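Local coordinates for protein NfrA2 (Bacillus megaterium, PDB 5HEI) that binds FMN and probably acts as an oxygen-insensitive, NADPH-dependent flavin reductase and nitroreductase that transforms the herbicide mesotrione, at residues Arg6-His11 with Ala120-Glu125; Arg15-Glu20 with Gly130-Gly135; Glu200-Met205 with Ala212-Trp217. All coordinates share one frame; numbering follows the deposited sequence.

Interactions 1 and 2 sit side by side at one FMN and grip its two ends: the former holds the phosphate through His11, the latter meets the isoalloxazine ring through Arg15 and residues 132-135. Their centres are 14 Å apart, and they touch where Thr131 packs on Thr121, Ala124 and Glu125, since helix 104-126 runs on into strand 130-134. Interaction 3 lies later in the chain, its centre about 25 Å from that of interaction 1 and 24 Å from that of interaction 2. It touches neither, yet Met201 comes within about 7 Å of a bound FMN, and both it and interaction 1 reach the second subunit.

Interaction 1: residues Arg6-His11 with Ala120-Glu125; sequences RTIQDH and ATVAAE. With FMN (flavin mononucleotide), chain I.
His11 and Glu125 carry the polar part of this contact, a His-carboxylate hydrogen bond at the FMN phosphate site. His11 ND1 donates to Glu125 OE1 over 2.8 Å, with an N-H...O angle of 142°, and the oxygen lies in the plane of the imidazole. OE1 receives the proton on its syn lone pair, the side facing the other oxygen, while the carboxylate plane stands 84° from the ring. CG of Glu125 lies beside its backbone N and the chain runs on extended, CD anti at chi2 -176°, which carries the acid from the helix to the ring edge. At the other nitrogen, His11 NE2 makes a weak hydrogen bond of 2.8 Å to FMN O3P. Glu125 is thus second shell to the FMN ligand His11; an acid on one side and a phosphate on the other would favour a protonated ring, though the NE2 bond is weak. Ser13 and Arg174 also hydrogen-bond the cofactor.

The remainder is apolar or van der Waals contact. Ile8 CG1 meets Val122 CG1 at 3.8 Å. The methyl CG2 of Thr7 rests 3.4 Å from Val122 O, whereas its OG1 turns back to Glu3 O in its own helix. Thr121 CG2 approaches His11 CE1 obliquely, at 4.4 Å.

The contact sets the end of helix 3-9 against the C-terminal part of helix 104-126. Strand 130-134 lies beyond, as does Leu160 of strand 154-163, touched by Ala120 and Thr121; Ala120 and Ala124 pack on Ile30 of helix 24-36. Ala4 and Val122 of the second subunit pack on Thr7 and Ile8, placing these helices at the dimer interface.

Interaction 2: residues Arg15-Glu20 with Gly130-Gly135; sequences RQYTDE and GTVPIG. With FMN (flavin mononucleotide), chain I.
Tyr17, Val132 and Arg15 bury the greater part of this contact, in which the loop after helix 3-9 lies beside strand 130-134. That strand is an outermost one of the sheet within this chain, paired with 154-163, where Val161 packs on both Tyr17 and Val132. CE2 and OH of Tyr17 both meet Gly130 O at 3.4 Å, and this oxygen lies in the ring plane, at the edge. The bond from OH is long and weak; Ile14 O is a second weak partner of the same hydroxyl.

Val132 uses its two methyls differently. CG1 lies 3.8 Å from Tyr17 OH, while CG2, anti to the backbone N, turns to the cofactor and comes 3.6 Å from FMN N1. The same methyl is 4.3 Å from Arg15 NE, so it flanks both the arginine and the flavin.

Arg15 stretches out from CG to NE, with NE anti at chi3 -153°, and NE donates to FMN O2 over 3.2 Å in a nearly straight bond of 166°. O2 lies in the guanidinium plane, at its edge. Pro133 CB and CG pack on FMN C8 and C9 and, just past the strand, Gly135 N comes within 3.0 Å of FMN N5.

The contact is a mixed one, a phenol and a valine methyl, with a guanidinium at its flavin end, where the cation would probably stabilise the negative charge that reduction places around N1 and O2.

Interaction 3: residues Glu200-Met205 with Ala212-Trp217; sequences EMAEYM and ADDRNW
Met205 leans on segment 212-217, and its side chain traces the contact outward from the helix. CB lies 3.5 Å from Arg215 O and also near Asp213 O, touching two backbone carbonyls. CG follows at 3.4 Å from Arg215 O. The chain then bends, chi2 -73°, and brings SD to the carboxylate of Asp213, 3.4 Å from OD2, the two side chains crossing at a slant. The same sulfur stands over one face of the Arg215 guanidinium, displaced toward its rim, with Arg215 NH2 4.2 Å away. At the tip, chi3 of 114° swings CE off, and it meets no atom of segment 212-217. The guanidinium is held from its own side: Arg215 NE forms a 2.8 Å salt bridge with Asp213 OD2, the oxygen that also meets the sulfur, and NH1 reaches Thr220 by a weak hydrogen bond.

One turn earlier, Met201 CG packs on Trp217 CB at 4.0 Å. The indole itself leads away from the helix segment; its ring meets that of Tyr197 and its NE1 donates to Asn42 O of the second subunit, a residue of the FMN pocket. Between the two methionines, Ala202 CB is 3.6 Å from Asp214 OD1, and at this residue the backbones come nearest, opposite Asn216. Asn216 is the N-cap of helix 217-224, its OD1 bonded to the backbone N of Gln219 and the hydroxyl of Ser218.

The loop ahead of helix 217-224 thus doubles back along helix 191-209. Methionine and alanine lie on carbonyls and a carboxylate, a sulfur on a guanidinium, and Met201 on Trp217. The directional bonds lie within the loop, at the N-cap and at the second subunit, while van der Waals contact joins the two segments.

Interaction 1: residues Arg6-His11 with Ala120-Glu125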
loop_
_atom_site.group_PDB
_atom_site.type_symbol
_atom_site.label_atom_id
_atom_site.label_comp_id
_atom_site.label_asym_id
_atom_site.label_seq_id
_atom_site.Cartn_x
_atom_site.Cartn_y
_atom_site.Cartn_z
ATOM N N ARG A 6 10.595 -16.023 4.330
ATOM C CA ARG A 6 12.030 -15.714 4.332
ATOM C C ARG A 6 12.406 -14.610 3.339
ATOM O O ARG A 6 13.442 -13.975 3.523
ATOM C CB ARG A 6 12.890 -16.969 4.142
ATOM C CG ARG A 6 13.037 -17.799 5.415
ATOM C CD ARG A 6 14.379 -18.506 5.493
ATOM N NE ARG A 6 14.459 -19.667 4.602
ATOM C CZ ARG A 6 15.555 -20.396 4.415
ATOM N NH1 ARG A 6 16.681 -20.090 5.052
ATOM N NH2 ARG A 6 15.536 -21.431 3.588
ATOM N N THR A 7 11.559 -14.359 2.314
ATOM C CA THR A 7 11.757 -13.273 1.341
ATOM C C THR A 7 11.393 -11.945 2.013
ATOM O O THR A 7 12.117 -10.960 1.846
ATOM C CB THR A 7 10.965 -13.529 0.040
ATOM O OG1 THR A 7 11.402 -14.765 -0.532
ATOM C CG2 THR A 7 11.133 -12.411 -0.992
ATOM N N ILE A 8 10.287 -11.934 2.789
ATOM C CA ILE A 8 9.810 -10.748 3.519
ATOM C C ILE A 8 10.668 -10.470 4.768
ATOM O O ILE A 8 11.088 -9.331 4.948
ATOM C CB ILE A 8 8.275 -10.741 3.847
ATOM C CG1 ILE A 8 7.395 -11.366 2.744
ATOM C CG2 ILE A 8 7.798 -9.340 4.194
ATOM C CD1 ILE A 8 6.211 -12.162 3.303
ATOM N N GLN A 9 10.931 -11.499 5.608
ATOM C CA GLN A 9 11.717 -11.386 6.846
ATOM C C GLN A 9 13.150 -10.870 6.637
ATOM O O GLN A 9 13.638 -10.088 7.456
ATOM C CB GLN A 9 11.738 -12.722 7.610
ATOM C CG GLN A 9 11.091 -12.656 8.990
ATOM C CD GLN A 9 9.647 -13.090 8.995
ATOM O OE1 GLN A 9 8.824 -12.633 8.195
ATOM N NE2 GLN A 9 9.295 -13.953 9.936
ATOM N N ASP A 10 13.814 -11.307 5.545
ATOM C CA ASP A 10 15.191 -10.930 5.215
ATOM C C ASP A 10 15.281 -9.681 4.305
ATOM O O ASP A 10 16.276 -9.513 3.594
ATOM C CB ASP A 10 15.942 -12.140 4.610
ATOM C CG ASP A 10 17.396 -12.249 5.026
ATOM O OD1 ASP A 10 17.653 -12.556 6.209
ATOM O OD2 ASP A 10 18.275 -11.994 4.177
ATOM N N HIS A 11 14.263 -8.799 4.357
ATOM C CA HIS A 11 14.228 -7.585 3.546
ATOM C C HIS A 11 15.289 -6.547 3.901
ATOM O O HIS A 11 15.466 -6.182 5.068
ATOM C CB HIS A 11 12.825 -6.952 3.496
ATOM C CG HIS A 11 12.801 -5.629 2.786
ATOM N ND1 HIS A 11 12.895 -5.542 1.404
ATOM C CD2 HIS A 11 12.756 -4.376 3.296
ATOM C CE1 HIS A 11 12.885 -4.250 1.124
ATOM N NE2 HIS A 11 12.799 -3.510 2.229
ATOM N N ALA A 120 5.385 -6.369 -6.047
ATOM C CA ALA A 120 6.478 -6.190 -7.000
ATOM C C ALA A 120 7.833 -6.372 -6.300
ATOM O O ALA A 120 8.736 -6.957 -6.892
ATOM C CB ALA A 120 6.391 -4.817 -7.638
ATOM N N THR A 121 7.944 -5.912 -5.025
ATOM C CA THR A 121 9.129 -6.037 -4.167
ATOM C C THR A 121 9.410 -7.514 -3.836
ATOM O O THR A 121 10.501 -7.992 -4.144
ATOM C CB THR A 121 9.011 -5.106 -2.936
ATOM O OG1 THR A 121 9.416 -3.793 -3.319
ATOM C CG2 THR A 121 9.851 -5.564 -1.738
ATOM N N VAL A 122 8.429 -8.235 -3.241
ATOM C CA VAL A 122 8.586 -9.652 -2.875
ATOM C C VAL A 122 8.897 -10.566 -4.069
ATOM O O VAL A 122 9.646 -11.526 -3.906
ATOM C CB VAL A 122 7.496 -10.228 -1.925
ATOM C CG1 VAL A 122 7.547 -9.567 -0.553
ATOM C CG2 VAL A 122 6.100 -10.129 -2.528
ATOM N N ALA A 123 8.361 -10.240 -5.266
ATOM C CA ALA A 123 8.609 -10.987 -6.503
ATOM C C ALA A 123 10.025 -10.734 -7.000
ATOM O O ALA A 123 10.753 -11.694 -7.254
ATOM C CB ALA A 123 7.606 -10.592 -7.573
ATOM N N ALA A 124 10.425 -9.447 -7.109
ATOM C CA ALA A 124 11.752 -9.025 -7.563
ATOM C C ALA A 124 12.874 -9.526 -6.650
ATOM O O ALA A 124 13.868 -10.045 -7.157
ATOM C CB ALA A 124 11.810 -7.513 -7.686
ATOM N N GLU A 125 12.720 -9.383 -5.317
ATOM C CA GLU A 125 13.728 -9.828 -4.350
ATOM C C GLU A 125 13.865 -11.357 -4.238
ATOM O O GLU A 125 14.955 -11.840 -3.913
ATOM C CB GLU A 125 13.595 -9.116 -2.990
ATOM C CG GLU A 125 14.151 -7.700 -3.017
ATOM C CD GLU A 125 14.152 -6.936 -1.706
ATOM O OE1 GLU A 125 13.054 -6.688 -1.157
ATOM O OE2 GLU A 125 15.249 -6.523 -1.263
HETATM N N1 FMN I . 14.556 5.299 0.047
HETATM C C2 FMN I . 15.283 6.237 -0.646
HETATM O O2 FMN I . 16.505 6.137 -0.773
HETATM N N3 FMN I . 14.639 7.325 -1.235
HETATM C C4 FMN I . 13.275 7.575 -1.207
HETATM O O4 FMN I . 12.821 8.593 -1.735
HETATM C C4A FMN I . 12.496 6.550 -0.495
HETATM N N5 FMN I . 11.190 6.635 -0.524
HETATM C C5A FMN I . 10.455 5.586 0.025
HETATM C C6 FMN I . 9.065 5.588 -0.135
HETATM C C7 FMN I . 8.281 4.526 0.301
HETATM C C7M FMN I . 6.793 4.559 0.050
HETATM C C8 FMN I . 8.900 3.433 0.949
HETATM C C8M FMN I . 8.102 2.257 1.453
HETATM C C9 FMN I . 10.279 3.439 1.124
HETATM C C9A FMN I . 11.072 4.488 0.658
HETATM N N10 FMN I . 12.493 4.456 0.705
HETATM C C10 FMN I . 13.234 5.443 0.115
HETATM C "C1'" FMN I . 13.190 3.355 1.400
HETATM C "C2'" FMN I . 13.254 3.522 2.916
HETATM O "O2'" FMN I . 14.251 4.468 3.302
HETATM C "C3'" FMN I . 13.527 2.167 3.570
HETATM O "O3'" FMN I . 12.548 1.231 3.128
HETATM C "C4'" FMN I . 13.567 2.176 5.100
HETATM O "O4'" FMN I . 14.728 2.878 5.546
HETATM C "C5'" FMN I . 13.499 0.793 5.717
HETATM O "O5'" FMN I . 14.749 0.114 5.460
HETATM P P FMN I . 14.924 -1.274 4.660
HETATM O O1P FMN I . 14.824 -2.443 5.585
HETATM O O2P FMN I . 16.306 -1.190 4.004
HETATM O O3P FMN I . 13.872 -1.290 3.546
#

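Interaction 2: residues Arg15-Glu20 with Gly130-Gly135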
loop_
_atom_site.group_PDB
_atom_site.type_symbol
_atom_site.label_atom_id
_atom_site.label_comp_id
_atom_site.label_asym_id
_atom_site.label_seq_id
_atom_site.Cartn_x
_atom_site.Cartn_y
_atom_site.Cartn_z
ATOM N N ARG A 15 20.908 0.408 -2.534
ATOM C CA ARG A 15 21.159 1.618 -3.327
ATOM C C ARG A 15 22.417 1.460 -4.198
ATOM O O ARG A 15 22.735 2.339 -5.003
ATOM C CB ARG A 15 21.212 2.866 -2.424
ATOM C CG ARG A 15 19.843 3.246 -1.857
ATOM C CD ARG A 15 19.939 4.196 -0.679
ATOM N NE ARG A 15 18.787 4.051 0.207
ATOM C CZ ARG A 15 18.718 3.189 1.218
ATOM N NH1 ARG A 15 19.745 2.395 1.496
ATOM N NH2 ARG A 15 17.619 3.111 1.957
ATOM N N GLN A 16 23.096 0.308 -4.059
ATOM C CA GLN A 16 24.283 -0.067 -4.829
ATOM C C GLN A 16 23.870 -1.143 -5.851
ATOM O O GLN A 16 23.346 -2.188 -5.463
ATOM C CB GLN A 16 25.402 -0.568 -3.896
ATOM C CG GLN A 16 26.765 0.088 -4.140
ATOM C CD GLN A 16 26.916 1.430 -3.465
ATOM O OE1 GLN A 16 26.588 1.611 -2.285
ATOM N NE2 GLN A 16 27.462 2.394 -4.190
ATOM N N TYR A 17 24.062 -0.850 -7.158
ATOM C CA TYR A 17 23.673 -1.705 -8.284
ATOM C C TYR A 17 24.803 -1.924 -9.301
ATOM O O TYR A 17 25.785 -1.173 -9.313
ATOM C CB TYR A 17 22.447 -1.102 -8.996
ATOM C CG TYR A 17 21.186 -1.085 -8.157
ATOM C CD1 TYR A 17 20.921 -0.036 -7.283
ATOM C CD2 TYR A 17 20.243 -2.101 -8.262
ATOM C CE1 TYR A 17 19.766 -0.020 -6.502
ATOM C CE2 TYR A 17 19.073 -2.084 -7.506
ATOM C CZ TYR A 17 18.847 -1.048 -6.615
ATOM O OH TYR A 17 17.705 -1.027 -5.851
ATOM N N THR A 18 24.637 -2.952 -10.167
ATOM C CA THR A 18 25.567 -3.325 -11.240
ATOM C C THR A 18 25.032 -2.847 -12.605
ATOM O O THR A 18 23.860 -2.478 -12.717
ATOM C CB THR A 18 25.801 -4.854 -11.262
ATOM O OG1 THR A 18 24.568 -5.518 -11.546
ATOM C CG2 THR A 18 26.410 -5.389 -9.978
ATOM N N ASP A 19 25.889 -2.890 -13.641
ATOM C CA ASP A 19 25.580 -2.519 -15.031
ATOM C C ASP A 19 24.556 -3.475 -15.675
ATOM O O ASP A 19 23.926 -3.117 -16.675
ATOM C CB ASP A 19 26.903 -2.366 -15.836
ATOM C CG ASP A 19 27.042 -2.995 -17.219
ATOM O OD1 ASP A 19 26.956 -4.238 -17.319
ATOM O OD2 ASP A 19 27.379 -2.258 -18.176
ATOM N N GLU A 20 24.406 -4.681 -15.085
ATOM C CA GLU A 20 23.533 -5.770 -15.514
ATOM C C GLU A 20 22.078 -5.337 -15.661
ATOM O O GLU A 20 21.460 -4.873 -14.699
ATOM C CB GLU A 20 23.659 -6.958 -14.549
ATOM C CG GLU A 20 23.259 -8.293 -15.155
ATOM C CD GLU A 20 23.120 -9.447 -14.180
ATOM O OE1 GLU A 20 23.691 -9.372 -13.066
ATOM O OE2 GLU A 20 22.453 -10.442 -14.541
ATOM N N GLY A 130 17.439 -6.501 -6.351
ATOM C CA GLY A 130 17.378 -5.554 -5.254
ATOM C C GLY A 130 16.405 -4.443 -5.581
ATOM O O GLY A 130 16.333 -3.995 -6.732
ATOM N N THR A 131 15.616 -4.031 -4.574
ATOM C CA THR A 131 14.620 -2.968 -4.711
ATOM C C THR A 131 14.789 -1.897 -3.656
ATOM O O THR A 131 15.362 -2.145 -2.594
ATOM C CB THR A 131 13.168 -3.505 -4.665
ATOM O OG1 THR A 131 12.936 -4.197 -3.437
ATOM C CG2 THR A 131 12.806 -4.369 -5.863
ATOM N N VAL A 132 14.275 -0.699 -3.968
ATOM C CA VAL A 132 14.179 0.480 -3.114
ATOM C C VAL A 132 13.050 1.380 -3.654
ATOM O O VAL A 132 13.134 1.828 -4.801
ATOM C CB VAL A 132 15.514 1.222 -2.786
ATOM C CG1 VAL A 132 16.146 1.868 -4.017
ATOM C CG2 VAL A 132 15.322 2.242 -1.667
ATOM N N PRO A 133 11.948 1.582 -2.891
ATOM C CA PRO A 133 10.874 2.458 -3.384
ATOM C C PRO A 133 11.335 3.914 -3.392
ATOM O O PRO A 133 12.212 4.272 -2.606
ATOM C CB PRO A 133 9.738 2.241 -2.374
ATOM C CG PRO A 133 10.168 1.070 -1.522
ATOM C CD PRO A 133 11.652 1.106 -1.528
ATOM N N ILE A 134 10.798 4.739 -4.305
ATOM C CA ILE A 134 11.169 6.154 -4.385
ATOM C C ILE A 134 9.934 7.035 -4.200
ATOM O O ILE A 134 9.298 7.438 -5.180
ATOM C CB ILE A 134 12.032 6.530 -5.637
ATOM C CG1 ILE A 134 13.228 5.568 -5.862
ATOM C CG2 ILE A 134 12.476 8.003 -5.618
ATOM C CD1 ILE A 134 14.432 5.563 -4.808
ATOM N N GLY A 135 9.621 7.324 -2.934
ATOM C CA GLY A 135 8.515 8.192 -2.533
ATOM C C GLY A 135 8.768 9.639 -2.908
ATOM O O GLY A 135 7.843 10.462 -2.878
HETATM N N1 FMN I . 14.556 5.299 0.047
HETATM C C2 FMN I . 15.283 6.237 -0.646
HETATM O O2 FMN I . 16.505 6.137 -0.773
HETATM N N3 FMN I . 14.639 7.325 -1.235
HETATM C C4 FMN I . 13.275 7.575 -1.207
HETATM O O4 FMN I . 12.821 8.593 -1.735
HETATM C C4A FMN I . 12.496 6.550 -0.495
HETATM N N5 FMN I . 11.190 6.635 -0.524
HETATM C C5A FMN I . 10.455 5.586 0.025
HETATM C C6 FMN I . 9.065 5.588 -0.135
HETATM C C7 FMN I . 8.281 4.526 0.301
HETATM C C7M FMN I . 6.793 4.559 0.050
HETATM C C8 FMN I . 8.900 3.433 0.949
HETATM C C8M FMN I . 8.102 2.257 1.453
HETATM C C9 FMN I . 10.279 3.439 1.124
HETATM C C9A FMN I . 11.072 4.488 0.658
HETATM N N10 FMN I . 12.493 4.456 0.705
HETATM C C10 FMN I . 13.234 5.443 0.115
HETATM C "C1'" FMN I . 13.190 3.355 1.400
HETATM C "C2'" FMN I . 13.254 3.522 2.916
HETATM O "O2'" FMN I . 14.251 4.468 3.302
HETATM C "C3'" FMN I . 13.527 2.167 3.570
HETATM O "O3'" FMN I . 12.548 1.231 3.128
HETATM C "C4'" FMN I . 13.567 2.176 5.100
HETATM O "O4'" FMN I . 14.728 2.878 5.546
HETATM C "C5'" FMN I . 13.499 0.793 5.717
HETATM O "O5'" FMN I . 14.749 0.114 5.460
HETATM P P FMN I . 14.924 -1.274 4.660
HETATM O O1P FMN I . 14.824 -2.443 5.585
HETATM O O2P FMN I . 16.306 -1.190 4.004
HETATM O O3P FMN I . 13.872 -1.290 3.546
#

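Interaction 3: residues Glu200-Met205 with Ala212-Trp217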
loop_
_atom_site.group_PDB
_atom_site.type_symbol
_atom_site.label_atom_id
_atom_site.label_comp_id
_atom_site.label_asym_id
_atom_site.label_seq_id
_atom_site.Cartn_x
_atom_site.Cartn_y
_atom_site.Cartn_z
ATOM N N GLU A 200 18.828 1.127 20.692
ATOM C CA GLU A 200 19.193 0.055 19.768
ATOM C C GLU A 200 19.548 0.636 18.391
ATOM O O GLU A 200 20.464 0.134 17.735
ATOM C CB GLU A 200 18.044 -0.967 19.665
ATOM C CG GLU A 200 18.475 -2.351 19.198
ATOM C CD GLU A 200 18.885 -3.346 20.270
ATOM O OE1 GLU A 200 19.963 -3.160 20.879
ATOM O OE2 GLU A 200 18.155 -4.348 20.458
ATOM N N MET A 201 18.840 1.706 17.976
ATOM C CA MET A 201 19.059 2.385 16.699
ATOM C C MET A 201 20.328 3.241 16.667
ATOM O O MET A 201 20.939 3.360 15.604
ATOM C CB MET A 201 17.832 3.207 16.292
ATOM C CG MET A 201 17.541 3.139 14.815
ATOM S SD MET A 201 16.950 1.515 14.280
ATOM C CE MET A 201 16.946 1.743 12.526
ATOM N N ALA A 202 20.715 3.845 17.819
ATOM C CA ALA A 202 21.930 4.662 17.958
ATOM C C ALA A 202 23.161 3.758 17.862
ATOM O O ALA A 202 24.160 4.151 17.260
ATOM C CB ALA A 202 21.924 5.403 19.286
ATOM N N GLU A 203 23.061 2.530 18.429
ATOM C CA GLU A 203 24.105 1.505 18.398
ATOM C C GLU A 203 24.244 0.940 16.987
ATOM O O GLU A 203 25.365 0.655 16.569
ATOM C CB GLU A 203 23.803 0.378 19.399
ATOM C CG GLU A 203 24.147 0.725 20.837
ATOM C CD GLU A 203 23.785 -0.353 21.840
ATOM O OE1 GLU A 203 24.568 -1.322 21.980
ATOM O OE2 GLU A 203 22.717 -0.233 22.481
ATOM N N TYR A 204 23.107 0.782 16.258
ATOM C CA TYR A 204 23.073 0.293 14.873
ATOM C C TYR A 204 23.789 1.289 13.957
ATOM O O TYR A 204 24.638 0.883 13.163
ATOM C CB TYR A 204 21.619 0.025 14.395
ATOM C CG TYR A 204 21.476 -0.136 12.891
ATOM C CD1 TYR A 204 21.868 -1.311 12.254
ATOM C CD2 TYR A 204 20.966 0.892 12.104
ATOM C CE1 TYR A 204 21.762 -1.455 10.870
ATOM C CE2 TYR A 204 20.870 0.765 10.718
ATOM C CZ TYR A 204 21.264 -0.414 10.106
ATOM O OH TYR A 204 21.180 -0.553 8.740
ATOM N N MET A 205 23.446 2.590 14.086
ATOM C CA MET A 205 24.051 3.679 13.315
ATOM C C MET A 205 25.542 3.786 13.593
ATOM O O MET A 205 26.301 3.982 12.651
ATOM C CB MET A 205 23.350 5.020 13.593
ATOM C CG MET A 205 22.543 5.543 12.411
ATOM S SD MET A 205 23.561 6.174 11.046
ATOM C CE MET A 205 23.149 4.972 9.768
ATOM N N ALA A 212 30.924 7.139 13.664
ATOM C CA ALA A 212 30.888 8.485 13.085
ATOM C C ALA A 212 29.571 9.213 13.319
ATOM O O ALA A 212 29.591 10.421 13.537
ATOM C CB ALA A 212 31.201 8.436 11.602
ATOM N N ASP A 213 28.436 8.493 13.281
ATOM C CA ASP A 213 27.089 9.041 13.478
ATOM C C ASP A 213 26.347 8.309 14.610
ATOM O O ASP A 213 26.366 7.077 14.672
ATOM C CB ASP A 213 26.289 8.997 12.159
ATOM C CG ASP A 213 25.037 9.856 12.114
ATOM O OD1 ASP A 213 25.034 10.944 12.741
ATOM O OD2 ASP A 213 24.093 9.482 11.392
ATOM N N ASP A 214 25.706 9.087 15.508
ATOM C CA ASP A 214 24.961 8.598 16.679
ATOM C C ASP A 214 23.427 8.720 16.522
ATOM O O ASP A 214 22.689 8.477 17.485
ATOM C CB ASP A 214 25.439 9.353 17.943
ATOM C CG ASP A 214 25.664 8.482 19.166
ATOM O OD1 ASP A 214 24.827 7.586 19.426
ATOM O OD2 ASP A 214 26.658 8.719 19.885
ATOM N N ARG A 215 22.958 9.095 15.308
ATOM C CA ARG A 215 21.549 9.305 14.966
ATOM C C ARG A 215 20.634 8.164 15.388
ATOM O O ARG A 215 20.787 7.035 14.918
ATOM C CB ARG A 215 21.374 9.577 13.461
ATOM C CG ARG A 215 21.533 11.031 13.045
ATOM C CD ARG A 215 20.915 11.307 11.681
ATOM N NE ARG A 215 21.695 10.748 10.572
ATOM C CZ ARG A 215 21.261 9.805 9.736
ATOM N NH1 ARG A 215 20.041 9.297 9.869
ATOM N NH2 ARG A 215 22.043 9.366 8.760
ATOM N N ASN A 216 19.690 8.463 16.290
ATOM C CA ASN A 216 18.685 7.501 16.731
ATOM C C ASN A 216 17.464 7.627 15.813
ATOM O O ASN A 216 17.459 8.485 14.921
ATOM C CB ASN A 216 18.335 7.658 18.229
ATOM C CG ASN A 216 17.699 8.959 18.664
ATOM O OD1 ASN A 216 16.732 9.451 18.076
ATOM N ND2 ASN A 216 18.151 9.477 19.794
ATOM N N TRP A 217 16.442 6.777 16.014
ATOM C CA TRP A 217 15.230 6.784 15.199
ATOM C C TRP A 217 14.405 8.073 15.340
ATOM O O TRP A 217 14.063 8.685 14.324
ATOM C CB TRP A 217 14.386 5.548 15.492
ATOM C CG TRP A 217 13.095 5.499 14.734
ATOM C CD1 TRP A 217 12.911 5.076 13.451
ATOM C CD2 TRP A 217 11.795 5.829 15.239
ATOM N NE1 TRP A 217 11.577 5.124 13.123
ATOM C CE2 TRP A 217 10.868 5.590 14.201
ATOM C CE3 TRP A 217 11.320 6.295 16.477
ATOM C CZ2 TRP A 217 9.494 5.810 14.358
ATOM C CZ3 TRP A 217 9.960 6.522 16.628
ATOM C CH2 TRP A 217 9.064 6.279 15.578
#